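Local coordinates for protein APL1 (Anopheles gambiae, PDB 3O6N) that probably pairs with the leucine-rich repeat protein LRIM1 in a heterodimer that regulates complement-like immunity in the mosquito, at residues A[60-70]-A[87-95]. Residues are numbered along the deposited sequence; the frame is centred on the assembly and turned at random.
Sequences LPAALLDSFRQ and YAFAYAHTI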
loop_
_atom_site.group_PDB
_atom_site.type_symbol
_atom_site.label_atom_id
_atom_site.label_comp_id
_atom_site.label_asym_id
_atom_site.label_seq_id
_atom_site.Cartn_x
_atom_site.Cartn_y
_atom_site.Cartn_z
ATOM N N LEU A 60 -5.490 -24.923 -17.270
ATOM C CA LEU A 60 -5.695 -25.737 -16.077
ATOM C C LEU A 60 -6.822 -26.740 -16.320
ATOM O O LEU A 60 -7.968 -26.345 -16.530
ATOM C CB LEU A 60 -6.031 -24.849 -14.880
ATOM C CG LEU A 60 -6.165 -25.562 -13.532
ATOM C CD1 LEU A 60 -4.815 -26.112 -13.072
ATOM C CD2 LEU A 60 -6.752 -24.626 -12.493
ATOM N N PRO A 61 -6.500 -28.044 -16.291
ATOM C CA PRO A 61 -7.465 -29.100 -16.622
ATOM C C PRO A 61 -8.324 -29.522 -15.435
ATOM O O PRO A 61 -7.891 -29.418 -14.291
ATOM C CB PRO A 61 -6.562 -30.266 -17.035
ATOM C CG PRO A 61 -5.335 -30.085 -16.188
ATOM C CD PRO A 61 -5.158 -28.587 -16.006
ATOM N N ALA A 62 -9.529 -30.007 -15.718
ATOM C CA ALA A 62 -10.406 -30.538 -14.681
ATOM C C ALA A 62 -9.836 -31.822 -14.076
ATOM O O ALA A 62 -10.164 -32.189 -12.948
ATOM C CB ALA A 62 -11.796 -30.794 -15.246
ATOM N N ALA A 63 -8.977 -32.495 -14.836
ATOM C CA ALA A 63 -8.430 -33.786 -14.427
ATOM C C ALA A 63 -7.685 -33.730 -13.096
ATOM O O ALA A 63 -7.649 -34.716 -12.364
ATOM C CB ALA A 63 -7.532 -34.353 -15.517
ATOM N N LEU A 64 -7.090 -32.582 -12.785
ATOM C CA LEU A 64 -6.295 -32.455 -11.568
ATOM C C LEU A 64 -7.137 -32.666 -10.316
ATOM O O LEU A 64 -6.878 -33.578 -9.533
ATOM C CB LEU A 64 -5.595 -31.093 -11.509
ATOM C CG LEU A 64 -4.863 -30.782 -10.203
ATOM C CD1 LEU A 64 -3.794 -31.831 -9.906
ATOM C CD2 LEU A 64 -4.254 -29.387 -10.253
ATOM N N LEU A 65 -8.147 -31.819 -10.131
ATOM C CA LEU A 65 -8.999 -31.898 -8.948
ATOM C C LEU A 65 -10.100 -32.950 -9.076
ATOM O O LEU A 65 -10.771 -33.278 -8.097
ATOM C CB LEU A 65 -9.590 -30.526 -8.616
ATOM C CG LEU A 65 -8.541 -29.490 -8.211
ATOM C CD1 LEU A 65 -9.160 -28.102 -8.042
ATOM C CD2 LEU A 65 -7.818 -29.924 -6.937
ATOM N N ASP A 66 -10.288 -33.479 -10.280
ATOM C CA ASP A 66 -11.183 -34.617 -10.453
ATOM C C ASP A 66 -10.563 -35.853 -9.807
ATOM O O ASP A 66 -11.274 -36.748 -9.353
ATOM C CB ASP A 66 -11.467 -34.874 -11.934
ATOM C CG ASP A 66 -12.536 -33.951 -12.493
ATOM O OD1 ASP A 66 -12.905 -32.975 -11.805
ATOM O OD2 ASP A 66 -13.004 -34.200 -13.625
ATOM N N SER A 67 -9.234 -35.882 -9.763
ATOM C CA SER A 67 -8.490 -37.008 -9.206
ATOM C C SER A 67 -8.034 -36.749 -7.774
ATOM O O SER A 67 -7.966 -37.670 -6.963
ATOM C CB SER A 67 -7.279 -37.339 -10.079
ATOM O OG SER A 67 -7.683 -37.777 -11.361
ATOM N N PHE A 68 -7.709 -35.497 -7.473
ATOM C CA PHE A 68 -7.311 -35.114 -6.124
ATOM C C PHE A 68 -8.421 -34.308 -5.465
ATOM O O PHE A 68 -8.516 -33.097 -5.659
ATOM C CB PHE A 68 -6.008 -34.313 -6.164
ATOM C CG PHE A 68 -4.803 -35.143 -6.501
ATOM C CD1 PHE A 68 -3.847 -35.423 -5.536
ATOM C CD2 PHE A 68 -4.633 -35.663 -7.776
ATOM C CE1 PHE A 68 -2.737 -36.199 -5.839
ATOM C CE2 PHE A 68 -3.528 -36.439 -8.085
ATOM C CZ PHE A 68 -2.579 -36.705 -7.116
ATOM N N ARG A 69 -9.260 -34.987 -4.687
ATOM C CA ARG A 69 -10.473 -34.376 -4.148
ATOM C C ARG A 69 -10.397 -34.032 -2.661
ATOM O O ARG A 69 -11.415 -33.723 -2.040
ATOM C CB ARG A 69 -11.680 -35.281 -4.406
ATOM C CG ARG A 69 -11.893 -35.615 -5.874
ATOM C CD ARG A 69 -13.222 -36.313 -6.088
ATOM N NE ARG A 69 -13.442 -36.659 -7.488
ATOM C CZ ARG A 69 -14.472 -37.377 -7.923
ATOM N NH1 ARG A 69 -15.378 -37.824 -7.064
ATOM N NH2 ARG A 69 -14.595 -37.650 -9.215
ATOM N N GLN A 70 -9.199 -34.080 -2.093
ATOM C CA GLN A 70 -9.023 -33.751 -0.683
ATOM C C GLN A 70 -7.979 -32.652 -0.489
ATOM O O GLN A 70 -7.409 -32.506 0.593
ATOM C CB GLN A 70 -8.645 -35.001 0.112
ATOM C CG GLN A 70 -9.685 -36.110 0.021
ATOM C CD GLN A 70 -9.177 -37.438 0.545
ATOM O OE1 GLN A 70 -8.538 -37.502 1.595
ATOM N NE2 GLN A 70 -9.455 -38.508 -0.189
ATOM N N TYR A 87 -14.853 -26.334 -15.581
ATOM C CA TYR A 87 -15.182 -27.184 -14.440
ATOM C C TYR A 87 -13.965 -27.612 -13.625
ATOM O O TYR A 87 -14.034 -28.566 -12.850
ATOM C CB TYR A 87 -15.998 -28.392 -14.905
ATOM C CG TYR A 87 -17.231 -27.964 -15.662
ATOM C CD1 TYR A 87 -18.289 -27.353 -15.003
ATOM C CD2 TYR A 87 -17.325 -28.139 -17.036
ATOM C CE1 TYR A 87 -19.415 -26.942 -15.685
ATOM C CE2 TYR A 87 -18.450 -27.731 -17.729
ATOM C CZ TYR A 87 -19.493 -27.134 -17.048
ATOM O OH TYR A 87 -20.616 -26.725 -17.728
ATOM N N ALA A 88 -12.864 -26.885 -13.785
ATOM C CA ALA A 88 -11.625 -27.203 -13.084
ATOM C C ALA A 88 -11.820 -27.333 -11.574
ATOM O O ALA A 88 -11.195 -28.180 -10.935
ATOM C CB ALA A 88 -10.550 -26.159 -13.392
ATOM N N PHE A 89 -12.687 -26.499 -11.006
ATOM C CA PHE A 89 -12.900 -26.504 -9.561
ATOM C C PHE A 89 -14.243 -27.100 -9.135
ATOM O O PHE A 89 -14.793 -26.733 -8.094
ATOM C CB PHE A 89 -12.726 -25.092 -8.991
ATOM C CG PHE A 89 -11.315 -24.576 -9.079
ATOM C CD1 PHE A 89 -10.429 -24.765 -8.031
ATOM C CD2 PHE A 89 -10.874 -23.912 -10.211
ATOM C CE1 PHE A 89 -9.126 -24.297 -8.108
ATOM C CE2 PHE A 89 -9.572 -23.438 -10.296
ATOM C CZ PHE A 89 -8.699 -23.631 -9.242
ATOM N N ALA A 90 -14.753 -28.032 -9.932
ATOM C CA ALA A 90 -16.014 -28.701 -9.622
ATOM C C ALA A 90 -15.927 -29.528 -8.336
ATOM O O ALA A 90 -16.847 -29.513 -7.518
ATOM C CB ALA A 90 -16.451 -29.578 -10.792
ATOM N N TYR A 91 -14.817 -30.242 -8.162
ATOM C CA TYR A 91 -14.609 -31.069 -6.975
ATOM C C TYR A 91 -13.596 -30.446 -6.016
ATOM O O TYR A 91 -12.750 -31.144 -5.461
ATOM C CB TYR A 91 -14.124 -32.466 -7.376
ATOM C CG TYR A 91 -15.137 -33.288 -8.142
ATOM C CD1 TYR A 91 -15.909 -34.247 -7.500
ATOM C CD2 TYR A 91 -15.317 -33.108 -9.508
ATOM C CE1 TYR A 91 -16.835 -35.003 -8.196
ATOM C CE2 TYR A 91 -16.241 -33.858 -10.212
ATOM C CZ TYR A 91 -16.996 -34.805 -9.551
ATOM O OH TYR A 91 -17.916 -35.555 -10.247
ATOM N N ALA A 92 -13.684 -29.135 -5.817
ATOM C CA ALA A 92 -12.701 -28.433 -5.001
ATOM C C ALA A 92 -13.236 -28.093 -3.612
ATOM O O ALA A 92 -12.717 -27.201 -2.945
ATOM C CB ALA A 92 -12.237 -27.171 -5.713
ATOM N N HIS A 93 -14.261 -28.823 -3.181
ATOM C CA HIS A 93 -14.984 -28.520 -1.943
ATOM C C HIS A 93 -14.119 -28.413 -0.683
ATOM O O HIS A 93 -14.515 -27.777 0.291
ATOM C CB HIS A 93 -16.096 -29.550 -1.712
ATOM C CG HIS A 93 -17.120 -29.587 -2.804
ATOM N ND1 HIS A 93 -18.079 -28.610 -2.958
ATOM C CD2 HIS A 93 -17.337 -30.486 -3.793
ATOM C CE1 HIS A 93 -18.842 -28.903 -3.996
ATOM N NE2 HIS A 93 -18.413 -30.037 -4.520
ATOM N N THR A 94 -12.947 -29.036 -0.698
ATOM C CA THR A 94 -12.094 -29.056 0.487
ATOM C C THR A 94 -11.011 -27.971 0.484
ATOM O O THR A 94 -10.319 -27.780 1.484
ATOM C CB THR A 94 -11.418 -30.429 0.672
ATOM O OG1 THR A 94 -10.618 -30.727 -0.477
ATOM C CG2 THR A 94 -12.463 -31.527 0.865
ATOM N N ILE A 95 -10.858 -27.263 -0.632
ATOM C CA ILE A 95 -9.791 -26.265 -0.744
ATOM C C ILE A 95 -9.997 -25.072 0.192
ATOM O O ILE A 95 -11.082 -24.493 0.255
ATOM C CB ILE A 95 -9.586 -25.790 -2.203
ATOM C CG1 ILE A 95 -9.033 -26.939 -3.049
ATOM C CG2 ILE A 95 -8.625 -24.597 -2.258
ATOM C CD1 ILE A 95 -8.844 -26.604 -4.507
HETATM O O HOH W 1 -8.538 -29.468 -11.612
HETATM O O HOH W 2 -12.705 -30.588 -10.226
HETATM O O HOH W 3 -14.834 -31.185 -13.353
#
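The guanidinium of R69 stacks on one face of the Y91 ring in a cation-pi contact, planes 22° apart and CZ of R69 3.8 Å from the ring centroid of Y91. The arginine chain, extended from CG to NE, runs beside the tyrosine side chain in the same direction; R69 NE also donates to D66 O, above the carbonyl plane, which helps fix the rotation of the guanidinium. The apolar part centres on L65, whose CD1 lies 3.6 Å from F89 CD1 and also meets A92 CB and I95 CD1. With CG of L60 anti to the backbone N (chi1 -175°), CD2 is the methyl that meets F89, 3.8 Å from F89 CE2, and the two side chains cross at about a right angle. Segments 60-70 and 87-95 belong to adjacent coils of a leucine-rich repeat solenoid, packed on its convex side; L74 of strand 73-75 touches L65, F89 and I95 from within. Water carries the polar links: one molecule joins P61 O and L65 N to A88 O, a second joins D66 OD1 to A88 O and Y91 N, and a third bridges D66 OD1 and Y87 O. T94 OG1 lies 3.3 Å from Q70 C and hydrogen-bonds to V71 O.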